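Local atomic coordinates of Sodium/sialic acid symporter SiaT (Proteus mirabilis, PDB entry 5NV9), a protein that uses the sodium gradient to carry the sialic acid N-acetylneuraminic acid across the bacterial inner membrane, taking up sodium ions together with the sugar. Residues A20-V24 with W180-Q185; V26-Q32 with M172-G177; T140-V144 with L158-S163; C166-T170 with Q341-S345; Q185-L189 with A334-A339. All coordinates share one frame; numbering follows the deposited sequence.

Interaction 1. Residues A20-V24 with W180-Q185. With NA (sodium ion), chain C.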
# COMPACT_ATOMS: atom_id res chain seq x y z
N ALA A 20 -11.72 3.16 19.63
CA ALA A 20 -12.59 3.74 18.62
C ALA A 20 -12.62 2.87 17.34
O ALA A 20 -13.64 2.79 16.64
CB ALA A 20 -12.05 5.15 18.25
N MSE A 21 -11.49 2.26 17.01
CA MSE A 21 -11.37 1.40 15.80
C MSE A 21 -12.18 0.15 16.00
O MSE A 21 -12.96 -0.21 15.13
CB MSE A 21 -9.92 1.01 15.52
CG MSE A 21 -8.97 2.11 15.05
SE MSE A 21 -9.70 3.42 13.78
CE MSE A 21 -10.57 4.74 14.95
N LEU A 22 -12.06 -0.52 17.15
CA LEU A 22 -12.93 -1.65 17.46
C LEU A 22 -14.42 -1.32 17.47
O LEU A 22 -15.27 -2.12 17.04
CB LEU A 22 -12.53 -2.29 18.81
CG LEU A 22 -11.17 -3.02 18.83
CD1 LEU A 22 -10.55 -3.10 20.24
CD2 LEU A 22 -11.30 -4.38 18.18
N LEU A 23 -14.78 -0.14 17.95
CA LEU A 23 -16.20 0.21 18.01
C LEU A 23 -16.81 0.43 16.61
O LEU A 23 -17.95 0.01 16.34
CB LEU A 23 -16.40 1.42 18.90
CG LEU A 23 -16.25 1.19 20.43
CD1 LEU A 23 -16.02 2.54 21.07
CD2 LEU A 23 -17.51 0.56 21.00
N VAL A 24 -16.07 1.10 15.72
CA VAL A 24 -16.46 1.15 14.30
C VAL A 24 -16.71 -0.28 13.72
O VAL A 24 -17.75 -0.55 13.11
CB VAL A 24 -15.42 1.89 13.44
CG1 VAL A 24 -15.83 1.83 11.98
CG2 VAL A 24 -15.33 3.34 13.89
N TRP A 180 -14.45 2.67 6.69
CA TRP A 180 -14.71 3.76 7.66
C TRP A 180 -13.63 3.94 8.75
O TRP A 180 -13.28 5.09 9.04
CB TRP A 180 -16.09 3.63 8.22
CG TRP A 180 -17.16 3.97 7.22
CD1 TRP A 180 -18.07 3.10 6.72
CD2 TRP A 180 -17.45 5.24 6.60
NE1 TRP A 180 -18.89 3.72 5.84
CE2 TRP A 180 -18.55 5.03 5.74
CE3 TRP A 180 -16.92 6.52 6.71
CZ2 TRP A 180 -19.11 6.04 4.99
CZ3 TRP A 180 -17.48 7.51 5.97
CH2 TRP A 180 -18.56 7.29 5.15
N THR A 181 -13.03 2.86 9.25
CA THR A 181 -11.75 2.96 9.95
C THR A 181 -10.59 3.63 9.17
O THR A 181 -9.82 4.42 9.75
CB THR A 181 -11.25 1.61 10.53
OG1 THR A 181 -11.11 0.66 9.49
CG2 THR A 181 -12.20 1.07 11.61
N ASP A 182 -10.45 3.27 7.88
CA ASP A 182 -9.49 3.90 6.98
C ASP A 182 -9.69 5.41 6.87
O ASP A 182 -8.71 6.12 6.76
CB ASP A 182 -9.51 3.37 5.52
CG ASP A 182 -8.86 2.03 5.35
OD1 ASP A 182 -8.21 1.53 6.27
OD2 ASP A 182 -9.04 1.42 4.23
N VAL A 183 -10.93 5.88 6.89
CA VAL A 183 -11.23 7.31 6.75
C VAL A 183 -10.70 8.03 7.96
O VAL A 183 -10.07 9.10 7.85
CB VAL A 183 -12.75 7.58 6.58
CG1 VAL A 183 -13.11 9.07 6.66
CG2 VAL A 183 -13.28 7.00 5.28
N ILE A 184 -10.91 7.44 9.13
CA ILE A 184 -10.47 8.06 10.38
C ILE A 184 -8.94 8.00 10.40
O ILE A 184 -8.27 8.97 10.79
CB ILE A 184 -11.04 7.32 11.63
CG1 ILE A 184 -12.58 7.41 11.68
CG2 ILE A 184 -10.42 7.86 12.93
CD1 ILE A 184 -13.21 6.34 12.57
N GLN A 185 -8.40 6.83 10.02
CA GLN A 185 -6.96 6.63 10.11
C GLN A 185 -6.26 7.45 9.08
O GLN A 185 -5.22 7.97 9.37
CB GLN A 185 -6.57 5.16 9.96
CG GLN A 185 -7.10 4.32 11.10
CD GLN A 185 -7.19 2.88 10.77
OE1 GLN A 185 -7.39 2.50 9.59
NE2 GLN A 185 -6.92 2.03 11.79
NA NA C . -7.89 -0.34 5.25
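Met21, a selenomethionine, reaches from helix 8-29 into a notch on helix 155-203 formed by Thr181, Ile184 and Gln185, and this is the tight part of the contact. Its chain bends at chi2 (-40°) and again at chi3, which brings SE slantwise against the amide end of Gln185 (SE to NE2 3.7 Å) and presents CE to the Ile184 branch tip to tip, 3.7 Å from CG2. The Gln185 amide is steadied by the hydroxyls of Tyr17 and Tyr169, both hydrogen-bonded to NE2. One turn further on, Val24 CG1 meets Thr181 CG2 at 3.7 Å. That methyl faces helix 8-29, while Thr181 OG1 bonds back to Gly177 O.

Toward the surface the fit is looser. Val24 CG2 slides past Ile184 CD1 at 3.9 Å, Val24 CG1 grazes Trp180 CB at 4.2 Å, and Ile184, on the outside, may face lipid. No hydrogen bond crosses the interface. Asp182 points away from it and binds a sodium ion through both carboxylate oxygens. The two short segments run nearly antiparallel (153°) with axes 10.0 Å apart, a largely apolar transmembrane helix pair backing the Na3 site of this LeuT-fold symporter.

Interaction 2. Residues V26-Q32 with M172-G177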
# COMPACT_ATOMS: atom_id res chain seq x y z
N VAL A 26 -17.51 -3.13 15.33
CA VAL A 26 -18.75 -3.66 15.94
C VAL A 26 -19.98 -3.06 15.26
O VAL A 26 -20.91 -3.78 14.96
CB VAL A 26 -18.81 -3.36 17.46
CG1 VAL A 26 -20.17 -3.77 18.06
CG2 VAL A 26 -17.67 -4.06 18.19
N TYR A 27 -19.99 -1.76 15.02
CA TYR A 27 -21.09 -1.06 14.38
C TYR A 27 -21.40 -1.65 12.96
O TYR A 27 -22.54 -1.95 12.59
CB TYR A 27 -20.77 0.47 14.36
CG TYR A 27 -21.80 1.32 13.66
CD1 TYR A 27 -22.80 2.00 14.37
CD2 TYR A 27 -21.81 1.40 12.28
CE1 TYR A 27 -23.77 2.75 13.70
CE2 TYR A 27 -22.75 2.14 11.61
CZ TYR A 27 -23.72 2.82 12.31
OH TYR A 27 -24.63 3.52 11.56
N PHE A 28 -20.36 -1.85 12.16
CA PHE A 28 -20.57 -2.39 10.81
C PHE A 28 -20.75 -3.91 10.71
O PHE A 28 -21.04 -4.43 9.60
CB PHE A 28 -19.43 -1.86 9.90
CG PHE A 28 -19.61 -0.44 9.55
CD1 PHE A 28 -20.61 -0.09 8.62
CD2 PHE A 28 -18.91 0.58 10.24
CE1 PHE A 28 -20.84 1.23 8.33
CE2 PHE A 28 -19.10 1.90 9.92
CZ PHE A 28 -20.11 2.22 8.99
N SER A 29 -20.59 -4.64 11.83
CA SER A 29 -20.71 -6.10 11.80
C SER A 29 -22.17 -6.55 11.60
O SER A 29 -22.42 -7.60 11.02
CB SER A 29 -20.15 -6.73 13.05
OG SER A 29 -20.90 -6.24 14.16
N LYS A 30 -23.10 -5.69 11.99
CA LYS A 30 -24.53 -5.98 11.95
C LYS A 30 -25.05 -6.18 10.54
O LYS A 30 -25.93 -6.99 10.32
CB LYS A 30 -25.31 -4.84 12.62
CG LYS A 30 -24.75 -4.46 14.00
CD LYS A 30 -25.43 -3.22 14.59
CE LYS A 30 -24.63 -2.66 15.75
NZ LYS A 30 -24.18 -3.71 16.70
N ARG A 31 -24.50 -5.44 9.59
CA ARG A 31 -24.94 -5.55 8.21
C ARG A 31 -24.20 -6.61 7.34
O ARG A 31 -24.37 -6.62 6.12
CB ARG A 31 -24.85 -4.18 7.54
CG ARG A 31 -23.44 -3.71 7.24
CD ARG A 31 -23.46 -2.28 6.75
NE ARG A 31 -23.92 -1.36 7.78
CZ ARG A 31 -24.01 -0.05 7.62
NH1 ARG A 31 -23.67 0.53 6.47
NH2 ARG A 31 -24.43 0.69 8.62
N GLN A 32 -23.40 -7.48 7.95
CA GLN A 32 -22.64 -8.47 7.15
C GLN A 32 -23.44 -9.72 6.94
O GLN A 32 -23.26 -10.69 7.62
CB GLN A 32 -21.32 -8.85 7.83
CG GLN A 32 -20.40 -7.67 8.13
CD GLN A 32 -20.18 -6.75 6.95
OE1 GLN A 32 -20.00 -7.20 5.80
NE2 GLN A 32 -20.16 -5.46 7.23
N MSE A 172 -14.84 -8.46 11.92
CA MSE A 172 -16.22 -8.13 12.30
C MSE A 172 -16.83 -7.22 11.32
O MSE A 172 -18.01 -7.34 11.02
CB MSE A 172 -16.18 -7.31 13.63
CG MSE A 172 -15.70 -8.20 14.79
SE MSE A 172 -16.13 -7.45 16.58
CE MSE A 172 -15.30 -5.64 16.39
N GLY A 173 -16.05 -6.28 10.83
CA GLY A 173 -16.59 -5.12 10.11
C GLY A 173 -16.81 -5.14 8.63
O GLY A 173 -17.55 -4.27 8.08
N GLY A 174 -16.16 -6.09 7.95
CA GLY A 174 -16.32 -6.22 6.51
C GLY A 174 -15.61 -5.06 5.84
O GLY A 174 -14.87 -4.36 6.49
N ILE A 175 -15.79 -4.91 4.53
CA ILE A 175 -15.13 -3.86 3.78
C ILE A 175 -15.64 -2.49 4.21
O ILE A 175 -14.88 -1.51 4.14
CB ILE A 175 -15.32 -4.03 2.28
CG1 ILE A 175 -14.45 -3.00 1.54
CG2 ILE A 175 -16.82 -3.93 1.88
CD1 ILE A 175 -12.97 -2.99 1.86
N GLU A 176 -16.91 -2.41 4.69
CA GLU A 176 -17.41 -1.11 5.20
C GLU A 176 -16.72 -0.64 6.48
O GLU A 176 -16.31 0.51 6.61
CB GLU A 176 -18.92 -1.11 5.36
CG GLU A 176 -19.62 -0.92 4.02
CD GLU A 176 -21.10 -1.24 4.13
OE1 GLU A 176 -21.42 -2.43 4.11
OE2 GLU A 176 -21.91 -0.29 4.27
N GLY A 177 -16.55 -1.55 7.42
CA GLY A 177 -15.78 -1.24 8.57
C GLY A 177 -14.31 -0.97 8.32
O GLY A 177 -13.71 -0.17 9.04
O HOH W 1 -19.26 -4.23 4.52
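Arg31 and Glu176 make the one salt bridge between these segments: NH1 donates to OE2 at 2.9 Å with a bent N-H...O angle of 146°. The guanidinium and carboxylate planes are 66° apart, and OE2 is approached from above the carboxylate plane. Arg44 pairs with OE1 of the same carboxylate, so two arginines probably keep Glu176 ionised.

Polar contacts continue through one water. It accepts from Gln32 NE2 and from Glu176 N at 3.0 Å, and donates to Glu176 OE1. Gln32 NE2 also donates to Phe28 O at 2.7 Å, which folds the side chain back onto the turn before it. Ser29 OG likewise turns inward to Val26 O, while its CB lies 3.0 Å from Met172 O.

In the packing, Tyr27 CD2 sits over the centre of one face of the Phe28 ring; Glu176 C lies above the rim of the opposite face, where the Trp180 ring also meets it. The bend of Arg31 at chi3 (65°) brings its guanidinium face against Phe28 CE1. The side chains of Val26 and Met172, a selenomethionine, lie side by side, pointing the same way, with CG2 and CE squeezed to 3.4 Å.

Gly173 and Gly174, the latter with positive phi, mark a kink in helix 155-203. Against it, the type I turn from Ser29 to Gln32 leads the first transmembrane helix out into the cytoplasmic loop.

Interaction 3. Residues T140-V144 with L158-S163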
# COMPACT_ATOMS: atom_id res chain seq x y z
N THR A 140 4.02 -4.42 9.82
CA THR A 140 3.98 -4.68 11.25
C THR A 140 5.40 -4.65 11.88
O THR A 140 5.63 -4.03 12.92
CB THR A 140 3.24 -6.00 11.46
OG1 THR A 140 1.94 -5.85 10.90
CG2 THR A 140 3.16 -6.36 12.89
N TYR A 141 6.34 -5.30 11.22
CA TYR A 141 7.75 -5.28 11.56
C TYR A 141 8.34 -3.89 11.66
O TYR A 141 8.94 -3.60 12.69
CB TYR A 141 8.55 -6.15 10.57
CG TYR A 141 10.04 -6.18 10.84
CD1 TYR A 141 10.54 -6.73 12.01
CD2 TYR A 141 10.95 -5.67 9.93
CE1 TYR A 141 11.90 -6.75 12.28
CE2 TYR A 141 12.31 -5.70 10.18
CZ TYR A 141 12.78 -6.24 11.36
OH TYR A 141 14.13 -6.28 11.62
N LEU A 142 8.18 -3.04 10.62
CA LEU A 142 8.68 -1.68 10.65
C LEU A 142 8.07 -0.84 11.79
O LEU A 142 8.77 -0.09 12.42
CB LEU A 142 8.38 -0.90 9.39
CG LEU A 142 8.87 -1.37 8.05
CD1 LEU A 142 8.59 -0.23 7.07
CD2 LEU A 142 10.34 -1.74 8.09
N THR A 143 6.76 -0.98 12.02
CA THR A 143 6.08 -0.23 13.06
C THR A 143 6.69 -0.58 14.41
O THR A 143 6.95 0.30 15.23
CB THR A 143 4.55 -0.55 13.00
OG1 THR A 143 4.09 -0.38 11.66
CG2 THR A 143 3.72 0.30 13.93
N VAL A 144 6.88 -1.87 14.65
CA VAL A 144 7.54 -2.36 15.85
C VAL A 144 9.00 -1.82 15.95
O VAL A 144 9.41 -1.35 17.00
CB VAL A 144 7.54 -3.91 15.94
CG1 VAL A 144 8.45 -4.38 17.08
CG2 VAL A 144 6.13 -4.44 16.15
N LEU A 158 3.22 -5.38 21.53
CA LEU A 158 3.09 -4.40 20.49
C LEU A 158 2.45 -5.02 19.23
O LEU A 158 1.59 -4.40 18.56
CB LEU A 158 4.45 -3.80 20.23
CG LEU A 158 4.70 -2.35 19.85
CD1 LEU A 158 3.95 -1.34 20.71
CD2 LEU A 158 6.20 -2.08 20.00
N ILE A 159 2.83 -6.25 18.91
CA ILE A 159 2.23 -6.94 17.79
C ILE A 159 0.77 -7.27 18.05
O ILE A 159 -0.04 -7.26 17.11
CB ILE A 159 3.04 -8.19 17.44
CG1 ILE A 159 4.39 -7.76 16.90
CG2 ILE A 159 2.31 -9.05 16.44
CD1 ILE A 159 5.40 -8.86 16.71
N VAL A 160 0.43 -7.57 19.32
CA VAL A 160 -0.96 -7.81 19.70
C VAL A 160 -1.76 -6.54 19.44
O VAL A 160 -2.84 -6.60 18.88
CB VAL A 160 -1.12 -8.17 21.17
CG1 VAL A 160 -2.58 -8.09 21.53
CG2 VAL A 160 -0.63 -9.57 21.44
N LEU A 161 -1.22 -5.41 19.90
CA LEU A 161 -1.84 -4.09 19.68
C LEU A 161 -1.90 -3.63 18.21
O LEU A 161 -2.92 -3.08 17.75
CB LEU A 161 -1.11 -3.04 20.50
CG LEU A 161 -1.18 -3.17 22.03
CD1 LEU A 161 -0.54 -1.95 22.60
CD2 LEU A 161 -2.61 -3.25 22.54
N ILE A 162 -0.83 -3.82 17.47
CA ILE A 162 -0.84 -3.41 16.05
C ILE A 162 -1.68 -4.34 15.17
O ILE A 162 -2.54 -3.90 14.38
CB ILE A 162 0.58 -3.32 15.45
CG1 ILE A 162 1.42 -2.25 16.14
CG2 ILE A 162 0.52 -2.99 13.97
CD1 ILE A 162 2.90 -2.47 16.01
N SER A 163 -1.42 -5.65 15.31
CA SER A 163 -1.88 -6.63 14.35
C SER A 163 -3.15 -7.36 14.84
O SER A 163 -4.17 -7.41 14.13
CB SER A 163 -0.72 -7.60 14.02
OG SER A 163 -0.88 -8.11 12.69
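The methyl end of Ile162 fits between Thr143 and Val144 and is the centre of this contact. Ile162 CG1 lies anti to its own carbonyl carbon (chi1 -63°), and the chain runs on, extended, so that CD1 is carried toward helix 118-151. There it slides past Thr143 in the opposite sense, with CD1 3.6 Å from CG2, and crosses Val144 at a slant, with CD1 3.8 Å from CG2.

Val144 CG2 has a second neighbour in Ile159 CG1, also 3.8 Å away, so this one methyl bridges two residues a turn apart on helix 155-203. The other branch, CG1, faces Leu158 CD2 more distantly, at 4.3 Å.

Thr143 thus offers its methyl to the partner helix, and the hydroxyl of each threonine bonds a carbonyl of the preceding turn: Thr143 OG1 to Ile139 O, Thr140 OG1 to Val136 O. Thr143 OG1 also reaches Ser61 OG. Thr140 OG1 and Ser163 OG stand 4.0 Å apart, and Ser163 is held instead by Ser389. With the hydroxyls occupied in this way, what meets across the interface is almost entirely hydrocarbon, and every residue that touches is buried.

Helix 155-203 widens into a pi-type turn at 160-163, and Ile162 O there accepts a hydrogen bond from Gln341 NE2. The segments cross at 126° with axes 10.3 Å apart. Helices 118-151 and 155-203 follow each other through a short periplasmic connection, so this is the packing of a transmembrane helical hairpin.

Interaction 4. Residues C166-T170 with Q341-S345. With NA (sodium ion), chain B; NA (sodium ion), chain C.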
# COMPACT_ATOMS: atom_id res chain seq x y z
N CYS A 166 -6.18 -5.12 14.96
CA CYS A 166 -6.56 -4.85 13.56
C CYS A 166 -7.38 -6.00 12.93
O CYS A 166 -8.44 -5.77 12.31
CB CYS A 166 -5.32 -4.58 12.71
SG CYS A 166 -5.73 -3.94 11.08
N ILE A 167 -6.92 -7.24 13.16
CA ILE A 167 -7.58 -8.44 12.70
C ILE A 167 -9.02 -8.53 13.23
O ILE A 167 -9.90 -8.92 12.50
CB ILE A 167 -6.78 -9.75 13.09
CG1 ILE A 167 -5.52 -9.84 12.25
CG2 ILE A 167 -7.62 -11.01 12.91
CD1 ILE A 167 -4.48 -10.83 12.74
N ILE A 168 -9.24 -8.17 14.48
CA ILE A 168 -10.54 -8.30 15.11
C ILE A 168 -11.55 -7.35 14.49
O ILE A 168 -12.60 -7.79 14.01
CB ILE A 168 -10.42 -8.16 16.64
CG1 ILE A 168 -9.77 -9.44 17.18
CG2 ILE A 168 -11.81 -8.00 17.25
CD1 ILE A 168 -9.22 -9.28 18.56
N TYR A 169 -11.21 -6.07 14.38
CA TYR A 169 -12.15 -5.11 13.79
C TYR A 169 -12.34 -5.36 12.31
O TYR A 169 -13.41 -5.10 11.82
CB TYR A 169 -11.82 -3.62 14.11
CG TYR A 169 -10.70 -2.93 13.32
CD1 TYR A 169 -10.82 -2.64 11.95
CD2 TYR A 169 -9.58 -2.47 13.97
CE1 TYR A 169 -9.80 -1.96 11.27
CE2 TYR A 169 -8.54 -1.81 13.27
CZ TYR A 169 -8.66 -1.55 11.92
OH TYR A 169 -7.61 -0.89 11.25
N THR A 170 -11.32 -5.83 11.61
CA THR A 170 -11.43 -6.13 10.15
C THR A 170 -12.39 -7.31 9.93
O THR A 170 -13.34 -7.24 9.18
CB THR A 170 -10.04 -6.44 9.51
OG1 THR A 170 -9.17 -5.31 9.63
CG2 THR A 170 -10.16 -6.76 8.05
N GLN A 341 -2.30 0.19 10.41
CA GLN A 341 -3.56 -0.52 10.46
C GLN A 341 -4.51 -0.30 9.28
O GLN A 341 -5.18 -1.21 8.89
CB GLN A 341 -4.26 -0.20 11.77
CG GLN A 341 -3.51 -0.81 12.95
CD GLN A 341 -4.11 -0.47 14.31
OE1 GLN A 341 -4.54 0.66 14.55
NE2 GLN A 341 -4.11 -1.47 15.22
N SER A 342 -4.58 0.89 8.73
CA SER A 342 -5.36 1.09 7.60
C SER A 342 -4.83 0.26 6.39
O SER A 342 -5.56 -0.07 5.51
CB SER A 342 -5.38 2.59 7.23
OG SER A 342 -4.06 3.11 7.17
N SER A 343 -3.54 -0.01 6.35
CA SER A 343 -2.95 -0.83 5.25
C SER A 343 -3.12 -2.32 5.52
O SER A 343 -3.50 -3.09 4.62
CB SER A 343 -1.46 -0.44 5.09
OG SER A 343 -1.37 0.90 4.56
N ILE A 344 -2.89 -2.70 6.79
CA ILE A 344 -3.10 -4.08 7.22
C ILE A 344 -4.58 -4.55 7.03
O ILE A 344 -4.86 -5.68 6.50
CB ILE A 344 -2.67 -4.31 8.65
CG1 ILE A 344 -1.16 -4.15 8.78
CG2 ILE A 344 -3.09 -5.69 9.15
CD1 ILE A 344 -0.73 -4.10 10.23
N SER A 345 -5.52 -3.70 7.40
CA SER A 345 -6.91 -4.11 7.35
C SER A 345 -7.33 -4.32 5.88
O SER A 345 -8.02 -5.30 5.56
CB SER A 345 -7.75 -3.07 8.00
OG SER A 345 -7.75 -1.88 7.21
NA NA B . -2.16 2.80 5.75
NA NA C . -7.89 -0.34 5.25
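Cys166 SG lies against one turn of helix 328-361, 3.5 Å from Gln341 O, and makes van der Waals contacts with Ile344 CG2 at 3.7 Å and Ser345 CB at 3.8 Å. Its chi1 (-169°) swings sulfur away from its backbone N. Thr170 presses in beside it, with OG1 3.1 Å from Ser345 CB. The Tyr169 ring stands almost upright to the Gln341 amide, the planes 85° apart, and its OH is 3.5 Å from Gln341 CB.

Within each helix, Thr170 OG1 and Thr170 N both donate to Cys166 O, the hydroxyl from above the carbonyl plane. Ser345 OG reaches Gln341 O at 3.1 Å, in the carbonyl plane and on a lone pair. Beyond the pair, Tyr169 OH bonds to Gln185 NE2 and Gln341 OE1 to Tyr17 OH.

Metal bonds lie beside and behind the contact. At its flank, Ser345 OG (2.5 Å) and Ser342 O bind Na3 with Asp182 and Ser346; on the side turned from Cys166, Ser342 OG and Ser343 OG bind Na2 with Ala56, Leu59 and Ala339.

Helix 328-361 packs here between helices 155-203 and 118-151, where Ile344 touches Val136, while Met21 of helix 8-29 packs on Tyr169.

Interaction 5. Residues Q185-L189 with A334-A339. With NA (sodium ion), chain B.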
# COMPACT_ATOMS: atom_id res chain seq x y z
N GLN A 185 -8.40 6.83 10.02
CA GLN A 185 -6.96 6.63 10.11
C GLN A 185 -6.26 7.45 9.08
O GLN A 185 -5.22 7.97 9.37
CB GLN A 185 -6.57 5.16 9.96
CG GLN A 185 -7.10 4.32 11.10
CD GLN A 185 -7.19 2.88 10.77
OE1 GLN A 185 -7.39 2.50 9.59
NE2 GLN A 185 -6.92 2.03 11.79
N GLY A 186 -6.87 7.58 7.90
CA GLY A 186 -6.35 8.41 6.83
C GLY A 186 -6.23 9.89 7.18
O GLY A 186 -5.23 10.58 6.84
N LEU A 187 -7.24 10.37 7.86
CA LEU A 187 -7.28 11.76 8.21
C LEU A 187 -6.40 11.98 9.44
O LEU A 187 -5.82 13.02 9.57
CB LEU A 187 -8.70 12.24 8.41
CG LEU A 187 -9.54 12.09 7.16
CD1 LEU A 187 -10.99 12.36 7.46
CD2 LEU A 187 -9.07 13.02 6.05
N LEU A 188 -6.30 10.98 10.31
CA LEU A 188 -5.45 11.07 11.48
C LEU A 188 -3.96 11.11 11.13
O LEU A 188 -3.24 11.89 11.66
CB LEU A 188 -5.76 9.87 12.44
CG LEU A 188 -4.93 9.80 13.72
CD1 LEU A 188 -5.15 11.08 14.55
CD2 LEU A 188 -5.29 8.58 14.58
N LEU A 189 -3.50 10.24 10.23
CA LEU A 189 -2.12 10.28 9.82
C LEU A 189 -1.81 11.55 9.04
O LEU A 189 -0.71 12.07 9.16
CB LEU A 189 -1.72 9.00 9.04
CG LEU A 189 -2.28 8.83 7.64
CD1 LEU A 189 -1.43 9.67 6.64
CD2 LEU A 189 -2.35 7.41 7.20
N ALA A 334 -0.63 7.23 17.87
CA ALA A 334 -1.86 6.69 17.34
C ALA A 334 -1.90 6.86 15.81
O ALA A 334 -2.43 5.98 15.13
CB ALA A 334 -3.06 7.34 17.99
N ALA A 335 -1.36 8.00 15.28
CA ALA A 335 -1.32 8.24 13.83
C ALA A 335 -0.38 7.27 13.04
O ALA A 335 -0.66 6.91 11.94
CB ALA A 335 -0.95 9.70 13.54
N ILE A 336 0.70 6.86 13.66
CA ILE A 336 1.57 5.82 13.13
C ILE A 336 0.86 4.46 13.17
O ILE A 336 0.89 3.73 12.21
CB ILE A 336 2.91 5.76 13.92
CG1 ILE A 336 3.72 7.03 13.67
CG2 ILE A 336 3.69 4.49 13.59
CD1 ILE A 336 4.98 7.14 14.54
N PHE A 337 0.25 4.12 14.29
CA PHE A 337 -0.67 3.00 14.29
C PHE A 337 -1.70 3.13 13.16
O PHE A 337 -2.00 2.15 12.47
CB PHE A 337 -1.40 2.87 15.60
CG PHE A 337 -0.67 2.08 16.66
CD1 PHE A 337 0.53 2.57 17.23
CD2 PHE A 337 -1.22 0.90 17.15
CE1 PHE A 337 1.15 1.87 18.24
CE2 PHE A 337 -0.59 0.21 18.19
CZ PHE A 337 0.58 0.69 18.74
N ALA A 338 -2.29 4.30 13.00
CA ALA A 338 -3.34 4.43 11.99
C ALA A 338 -2.78 4.21 10.55
O ALA A 338 -3.50 3.64 9.70
CB ALA A 338 -4.04 5.76 12.08
N ALA A 339 -1.54 4.66 10.27
CA ALA A 339 -0.88 4.38 8.96
C ALA A 339 -0.68 2.87 8.72
O ALA A 339 -0.94 2.35 7.63
CB ALA A 339 0.43 5.14 8.82
NA NA B . -2.16 2.80 5.75
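Gln185 and Leu189 sit close over Ala338 and Ala335, with CA atoms 4.6 Å apart in both pairs, as the two helix segments cross at 133° with axes just 8.2 Å apart. Gln185 CB touches both CB and O of Ala338, each at 3.4 Å. The stem of Gln185 therefore rides directly on the alanine methyl, and its chain continues, extended, alongside Ala338 O.

Leu188 leaves its backbone with CG anti to N (chi1 179°) and points toward the partner helix. Its CG is 4.0 Å from Ala335 CB, and CD2 reaches Ala338 CB at the same distance. Leu189 takes the less usual first torsion of 71°, which points CD2 at Ala339, 3.8 Å from CA, while Leu189 CB rests on Ala335 O. Phe64 of helix 61-73 touches both Leu189 and Ala339.

No hydrogen bond joins the segments. Four alanines on one helix offer methyls in place of longer side chains, and that is what lets the backbones come so near. The polar groups bond outside this pair: Gln185 NE2 with Tyr17 and Tyr169, Ala338 O with Ser342 OG. Ala339 O binds the Na2 sodium ion at 2.3 Å. A tight apolar seam thus backs a backbone ligand of the ion, and probably helps to fix its position.

Overall arrangement
Helix 155-203 takes part in all five contacts. Interactions 1 and 2 pair it with helix 8-29, their centres 11 Å apart, and the rings of Trp180 and Phe28 meet between them, planes about 10° apart. Interactions 4 and 5 pair it with helix 328-361, and interaction 3 with helix 118-151. Gln185 belongs to both interactions 1 and 5, and its NE2 bonds to Tyr169 OH of interaction 4 at 3.1 Å. Interactions 1 and 4 contribute to the same Na3 ion, interactions 4 and 5 to the same Na2 ion. The sialic acid lies beyond: about 7 Å from the Ala339 side chain and about 10 Å from that of Thr143.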